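Local coordinates for protein manganese lipoxygenase (Gaeumannomyces graminis, PDB 5FX8) that uses a catalytic manganese ion to oxygenate linoleic and alpha-linolenic acids to 11S- and 13R-hydroperoxy fatty acids, at residues Arg403-Phe415 / Tyr568-Ile582. Sequence-based numbering, arbitrary orientation.
Sequences RLIGAIRRFMQAF and YAAANARFVEDTGRI
An antiparallel helix pair in the largely helical lipoxygenase domain brings F411 and A407 of helix 396-420 into holes on helix 566-587; the axes of the two segments run at 172° and approach to 8.8 Å. F411 is the larger knob, set among Y568, A571, N572 and F575. Its CG lies opposite the backbone N (chi1 173°), which carries the ring across the interface, where CD2 packs 3.5 Å from A571 CB. The far edge of the ring is directed at the face of Y568, with F411 CZ 3.7 Å from Y568 CE2, a T-shaped pair. F415 comes to the rim of the same tyrosine ring, and F575 meets F411 obliquely, completing an aromatic cluster that F555 extends by stacking on F411; the backbone O of F555 also takes a hydrogen bond from Y568 OH. A407 is the second knob, its methyl enclosed by F575, D578, T579 and I582, with D578 CB 3.9 Å away. In this knobs-into-holes packing A571 lines the hole of F411, and A414 CB touches A571 CB beside it. Helix 396-420 has helix 460-481 on another side, which carries the manganese ligand H478; I408, whose CG1 lies against the edge of F575, also touches A471 there. Along one margin the interface turns polar. D578 OD1 receives R574 NE through its syn lone pair at 3.1 Å, nearly in the guanidinium plane, while D578 OD2 forms a long salt bridge to R410 NE at 3.6 Å. R574 NH2 lies over one face of the R410 guanidinium, offset toward its rim, 3.5 Å from R410 NH1, with the two planes 13° apart, and the shared carboxylate probably offsets their like charges. A water donates to both D578 OD2 and A407 O, bridging the helices.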
loop_
_atom_site.group_PDB
_atom_site.type_symbol
_atom_site.label_atom_id
_atom_site.label_comp_id
_atom_site.label_asym_id
_atom_site.label_seq_id
_atom_site.Cartn_x
_atom_site.Cartn_y
_atom_site.Cartn_z
ATOM N N ARG A 403 -7.696 1.567 -18.983
ATOM C CA ARG A 403 -7.270 2.960 -19.090
ATOM C C ARG A 403 -5.846 3.141 -18.578
ATOM O O ARG A 403 -4.974 3.659 -19.293
ATOM C CB ARG A 403 -8.231 3.885 -18.355
ATOM C CG ARG A 403 -9.596 3.855 -18.902
ATOM C CD ARG A 403 -10.519 4.760 -18.113
ATOM N NE ARG A 403 -11.929 4.443 -18.356
ATOM C CZ ARG A 403 -12.676 4.958 -19.331
ATOM N NH1 ARG A 403 -12.171 5.825 -20.183
ATOM N NH2 ARG A 403 -13.938 4.602 -19.448
ATOM N N LEU A 404 -5.587 2.715 -17.338
ATOM C CA LEU A 404 -4.278 2.973 -16.745
ATOM C C LEU A 404 -3.164 2.303 -17.546
ATOM O O LEU A 404 -2.137 2.924 -17.846
ATOM C CB LEU A 404 -4.258 2.513 -15.297
ATOM C CG LEU A 404 -2.919 2.695 -14.574
ATOM C CD1 LEU A 404 -2.469 4.173 -14.465
ATOM C CD2 LEU A 404 -2.983 2.022 -13.215
ATOM N N ILE A 405 -3.354 1.034 -17.907
ATOM C CA ILE A 405 -2.358 0.338 -18.707
ATOM C C ILE A 405 -2.148 1.046 -20.028
ATOM O O ILE A 405 -1.025 1.091 -20.532
ATOM C CB ILE A 405 -2.751 -1.125 -18.911
ATOM C CG1 ILE A 405 -2.606 -1.886 -17.600
ATOM C CG2 ILE A 405 -1.879 -1.769 -19.916
ATOM C CD1 ILE A 405 -3.007 -3.369 -17.642
ATOM N N GLY A 406 -3.203 1.637 -20.599
ATOM C CA GLY A 406 -3.016 2.445 -21.793
ATOM C C GLY A 406 -2.050 3.593 -21.579
ATOM O O GLY A 406 -1.179 3.850 -22.405
ATOM N N ALA A 407 -2.183 4.296 -20.464
ATOM C CA ALA A 407 -1.264 5.391 -20.201
ATOM C C ALA A 407 0.163 4.878 -20.014
ATOM O O ALA A 407 1.131 5.471 -20.514
ATOM C CB ALA A 407 -1.736 6.166 -18.979
ATOM N N ILE A 408 0.311 3.764 -19.306
ATOM C CA ILE A 408 1.636 3.216 -19.055
ATOM C C ILE A 408 2.263 2.737 -20.352
ATOM O O ILE A 408 3.471 2.838 -20.556
ATOM C CB ILE A 408 1.531 2.080 -18.020
ATOM C CG1 ILE A 408 1.039 2.624 -16.672
ATOM C CG2 ILE A 408 2.830 1.289 -17.909
ATOM C CD1 ILE A 408 0.990 1.594 -15.588
ATOM N N ARG A 409 1.451 2.185 -21.239
ATOM C CA ARG A 409 1.995 1.596 -22.444
ATOM C C ARG A 409 2.380 2.682 -23.412
ATOM O O ARG A 409 3.450 2.626 -24.015
ATOM C CB ARG A 409 1.001 0.630 -23.069
ATOM C CG ARG A 409 1.572 -0.010 -24.287
ATOM C CD ARG A 409 0.822 -1.200 -24.799
ATOM N NE ARG A 409 1.613 -1.789 -25.866
ATOM C CZ ARG A 409 2.400 -2.847 -25.734
ATOM N NH1 ARG A 409 2.472 -3.482 -24.560
ATOM N NH2 ARG A 409 3.100 -3.282 -26.783
ATOM N N ARG A 410 1.549 3.712 -23.524
ATOM C CA ARG A 410 1.974 4.875 -24.276
ATOM C C ARG A 410 3.330 5.367 -23.787
ATOM O O ARG A 410 4.249 5.562 -24.592
ATOM C CB ARG A 410 0.923 5.965 -24.193
ATOM C CG ARG A 410 1.258 7.181 -24.998
ATOM C CD ARG A 410 0.222 8.245 -24.769
ATOM N NE ARG A 410 -1.131 7.721 -24.963
ATOM C CZ ARG A 410 -1.730 7.661 -26.151
ATOM N NH1 ARG A 410 -1.094 8.091 -27.248
ATOM N NH2 ARG A 410 -2.959 7.169 -26.251
ATOM N N PHE A 411 3.489 5.549 -22.470
ATOM C CA PHE A 411 4.788 6.000 -21.988
ATOM C C PHE A 411 5.889 5.020 -22.364
ATOM O O PHE A 411 6.968 5.431 -22.789
ATOM C CB PHE A 411 4.797 6.211 -20.484
ATOM C CG PHE A 411 6.154 6.510 -19.948
ATOM C CD1 PHE A 411 7.005 5.491 -19.564
ATOM C CD2 PHE A 411 6.593 7.803 -19.854
ATOM C CE1 PHE A 411 8.235 5.759 -19.112
ATOM C CE2 PHE A 411 7.827 8.077 -19.380
ATOM C CZ PHE A 411 8.655 7.053 -19.021
ATOM N N MET A 412 5.665 3.728 -22.162
ATOM C CA MET A 412 6.753 2.794 -22.382
ATOM C C MET A 412 7.122 2.756 -23.844
ATOM O O MET A 412 8.292 2.607 -24.189
ATOM C CB MET A 412 6.394 1.398 -21.876
ATOM C CG MET A 412 6.398 1.259 -20.393
ATOM S SD MET A 412 7.943 1.716 -19.587
ATOM C CE MET A 412 7.506 1.333 -17.903
ATOM N N GLN A 413 6.132 2.876 -24.713
ATOM C CA GLN A 413 6.394 2.923 -26.143
ATOM C C GLN A 413 7.245 4.128 -26.490
ATOM O O GLN A 413 8.233 4.015 -27.216
ATOM C CB GLN A 413 5.085 2.952 -26.914
ATOM C CG GLN A 413 5.284 2.801 -28.405
ATOM C CD GLN A 413 5.566 1.366 -28.822
ATOM O OE1 GLN A 413 4.712 0.494 -28.664
ATOM N NE2 GLN A 413 6.759 1.116 -29.364
ATOM N N ALA A 414 6.906 5.290 -25.944
ATOM C CA ALA A 414 7.745 6.438 -26.242
ATOM C C ALA A 414 9.125 6.303 -25.610
ATOM O O ALA A 414 10.105 6.773 -26.181
ATOM C CB ALA A 414 7.064 7.725 -25.806
ATOM N N PHE A 415 9.232 5.649 -24.458
ATOM C CA PHE A 415 10.526 5.481 -23.812
ATOM C C PHE A 415 11.432 4.564 -24.619
ATOM O O PHE A 415 12.621 4.850 -24.780
ATOM C CB PHE A 415 10.326 4.953 -22.387
ATOM C CG PHE A 415 11.571 4.429 -21.750
ATOM C CD1 PHE A 415 12.627 5.264 -21.470
ATOM C CD2 PHE A 415 11.685 3.106 -21.424
ATOM C CE1 PHE A 415 13.762 4.794 -20.905
ATOM C CE2 PHE A 415 12.837 2.623 -20.827
ATOM C CZ PHE A 415 13.870 3.470 -20.577
ATOM N N TYR A 568 12.464 11.015 -23.252
ATOM C CA TYR A 568 12.008 10.527 -21.955
ATOM C C TYR A 568 11.146 11.572 -21.256
ATOM O O TYR A 568 10.086 11.245 -20.713
ATOM C CB TYR A 568 13.191 10.115 -21.073
ATOM C CG TYR A 568 12.761 9.550 -19.747
ATOM C CD1 TYR A 568 12.428 10.393 -18.712
ATOM C CD2 TYR A 568 12.663 8.177 -19.532
ATOM C CE1 TYR A 568 11.994 9.908 -17.517
ATOM C CE2 TYR A 568 12.229 7.683 -18.328
ATOM C CZ TYR A 568 11.901 8.566 -17.327
ATOM O OH TYR A 568 11.478 8.166 -16.100
ATOM N N ALA A 569 11.565 12.843 -21.283
ATOM C CA ALA A 569 10.834 13.861 -20.537
ATOM C C ALA A 569 9.512 14.213 -21.207
ATOM O O ALA A 569 8.533 14.549 -20.524
ATOM C CB ALA A 569 11.696 15.097 -20.350
ATOM N N ALA A 570 9.454 14.109 -22.532
ATOM C CA ALA A 570 8.184 14.313 -23.210
ATOM C C ALA A 570 7.223 13.169 -22.919
ATOM O O ALA A 570 6.020 13.393 -22.730
ATOM C CB ALA A 570 8.414 14.469 -24.711
ATOM N N ALA A 571 7.726 11.929 -22.881
ATOM C CA ALA A 571 6.835 10.826 -22.529
ATOM C C ALA A 571 6.362 10.961 -21.091
ATOM O O ALA A 571 5.208 10.658 -20.780
ATOM C CB ALA A 571 7.507 9.476 -22.761
ATOM N N ASN A 572 7.228 11.473 -20.221
ATOM C CA ASN A 572 6.849 11.693 -18.839
ATOM C C ASN A 572 5.751 12.731 -18.709
ATOM O O ASN A 572 4.833 12.561 -17.906
ATOM C CB ASN A 572 8.045 12.124 -18.012
ATOM C CG ASN A 572 7.656 12.405 -16.584
ATOM O OD1 ASN A 572 7.138 11.530 -15.909
ATOM N ND2 ASN A 572 7.890 13.612 -16.117
ATOM N N ALA A 573 5.846 13.835 -19.444
ATOM C CA ALA A 573 4.824 14.858 -19.318
ATOM C C ALA A 573 3.505 14.373 -19.882
ATOM O O ALA A 573 2.438 14.672 -19.335
ATOM C CB ALA A 573 5.270 16.137 -20.018
ATOM N N ARG A 574 3.549 13.621 -20.974
ATOM C CA ARG A 574 2.302 13.069 -21.467
ATOM C C ARG A 574 1.706 12.092 -20.458
ATOM O O ARG A 574 0.484 12.035 -20.285
ATOM C CB ARG A 574 2.524 12.410 -22.814
ATOM C CG ARG A 574 1.302 11.755 -23.415
ATOM C CD ARG A 574 0.156 12.704 -23.683
ATOM N NE ARG A 574 -0.962 12.029 -24.353
ATOM C CZ ARG A 574 -1.096 11.926 -25.686
ATOM N NH1 ARG A 574 -0.188 12.440 -26.507
ATOM N NH2 ARG A 574 -2.136 11.288 -26.202
ATOM N N PHE A 575 2.560 11.340 -19.758
ATOM C CA PHE A 575 2.067 10.384 -18.774
ATOM C C PHE A 575 1.446 11.092 -17.581
ATOM O O PHE A 575 0.413 10.660 -17.074
ATOM C CB PHE A 575 3.199 9.458 -18.339
ATOM C CG PHE A 575 2.803 8.471 -17.289
ATOM C CD1 PHE A 575 2.058 7.347 -17.617
ATOM C CD2 PHE A 575 3.186 8.652 -15.968
ATOM C CE1 PHE A 575 1.702 6.433 -16.636
ATOM C CE2 PHE A 575 2.835 7.731 -14.983
ATOM C CZ PHE A 575 2.097 6.631 -15.312
ATOM N N VAL A 576 2.045 12.201 -17.153
ATOM C CA VAL A 576 1.475 13.000 -16.083
ATOM C C VAL A 576 0.122 13.564 -16.474
ATOM O O VAL A 576 -0.804 13.621 -15.656
ATOM C CB VAL A 576 2.454 14.114 -15.701
ATOM C CG1 VAL A 576 1.775 15.138 -14.831
ATOM C CG2 VAL A 576 3.605 13.494 -15.003
ATOM N N GLU A 577 -0.024 14.017 -17.711
ATOM C CA GLU A 577 -1.339 14.527 -18.068
ATOM C C GLU A 577 -2.360 13.392 -18.202
ATOM O O GLU A 577 -3.517 13.547 -17.786
ATOM C CB GLU A 577 -1.252 15.374 -19.341
ATOM C CG GLU A 577 -2.608 15.752 -19.971
ATOM C CD GLU A 577 -3.533 16.679 -19.123
ATOM O OE1 GLU A 577 -4.017 16.265 -18.033
ATOM O OE2 GLU A 577 -3.824 17.814 -19.589
ATOM N N ASP A 578 -1.955 12.244 -18.760
ATOM C CA ASP A 578 -2.891 11.135 -18.948
ATOM C C ASP A 578 -3.413 10.624 -17.616
ATOM O O ASP A 578 -4.625 10.432 -17.440
ATOM C CB ASP A 578 -2.240 9.978 -19.692
ATOM C CG ASP A 578 -1.937 10.283 -21.134
ATOM O OD1 ASP A 578 -2.366 11.338 -21.673
ATOM O OD2 ASP A 578 -1.252 9.432 -21.742
ATOM N N THR A 579 -2.502 10.377 -16.669
ATOM C CA THR A 579 -2.910 9.954 -15.342
ATOM C C THR A 579 -3.619 11.066 -14.579
ATOM O O THR A 579 -4.354 10.774 -13.638
ATOM C CB THR A 579 -1.712 9.438 -14.541
ATOM O OG1 THR A 579 -0.726 10.461 -14.405
ATOM C CG2 THR A 579 -1.094 8.232 -15.212
ATOM N N GLY A 580 -3.447 12.326 -14.962
ATOM C CA GLY A 580 -4.307 13.350 -14.406
ATOM C C GLY A 580 -5.747 13.169 -14.837
ATOM O O GLY A 580 -6.673 13.273 -14.027
ATOM N N ARG A 581 -5.956 12.875 -16.120
ATOM C CA ARG A 581 -7.312 12.595 -16.585
ATOM C C ARG A 581 -7.884 11.392 -15.861
ATOM O O ARG A 581 -9.033 11.407 -15.416
ATOM C CB ARG A 581 -7.320 12.344 -18.089
ATOM C CG ARG A 581 -7.614 13.533 -18.943
ATOM C CD ARG A 581 -7.291 13.234 -20.406
ATOM N NE ARG A 581 -8.291 12.388 -21.061
ATOM C CZ ARG A 581 -9.250 12.828 -21.874
ATOM N NH1 ARG A 581 -9.361 14.123 -22.146
ATOM N NH2 ARG A 581 -10.097 11.966 -22.418
ATOM N N ILE A 582 -7.095 10.326 -15.754
ATOM C CA ILE A 582 -7.620 9.094 -15.185
ATOM C C ILE A 582 -7.957 9.296 -13.717
ATOM O O ILE A 582 -8.979 8.806 -13.223
ATOM C CB ILE A 582 -6.626 7.940 -15.399
ATOM C CG1 ILE A 582 -6.529 7.593 -16.881
ATOM C CG2 ILE A 582 -7.025 6.726 -14.586
ATOM C CD1 ILE A 582 -5.356 6.728 -17.233
HETATM O O HOH W 1 1.111 8.104 -21.271
#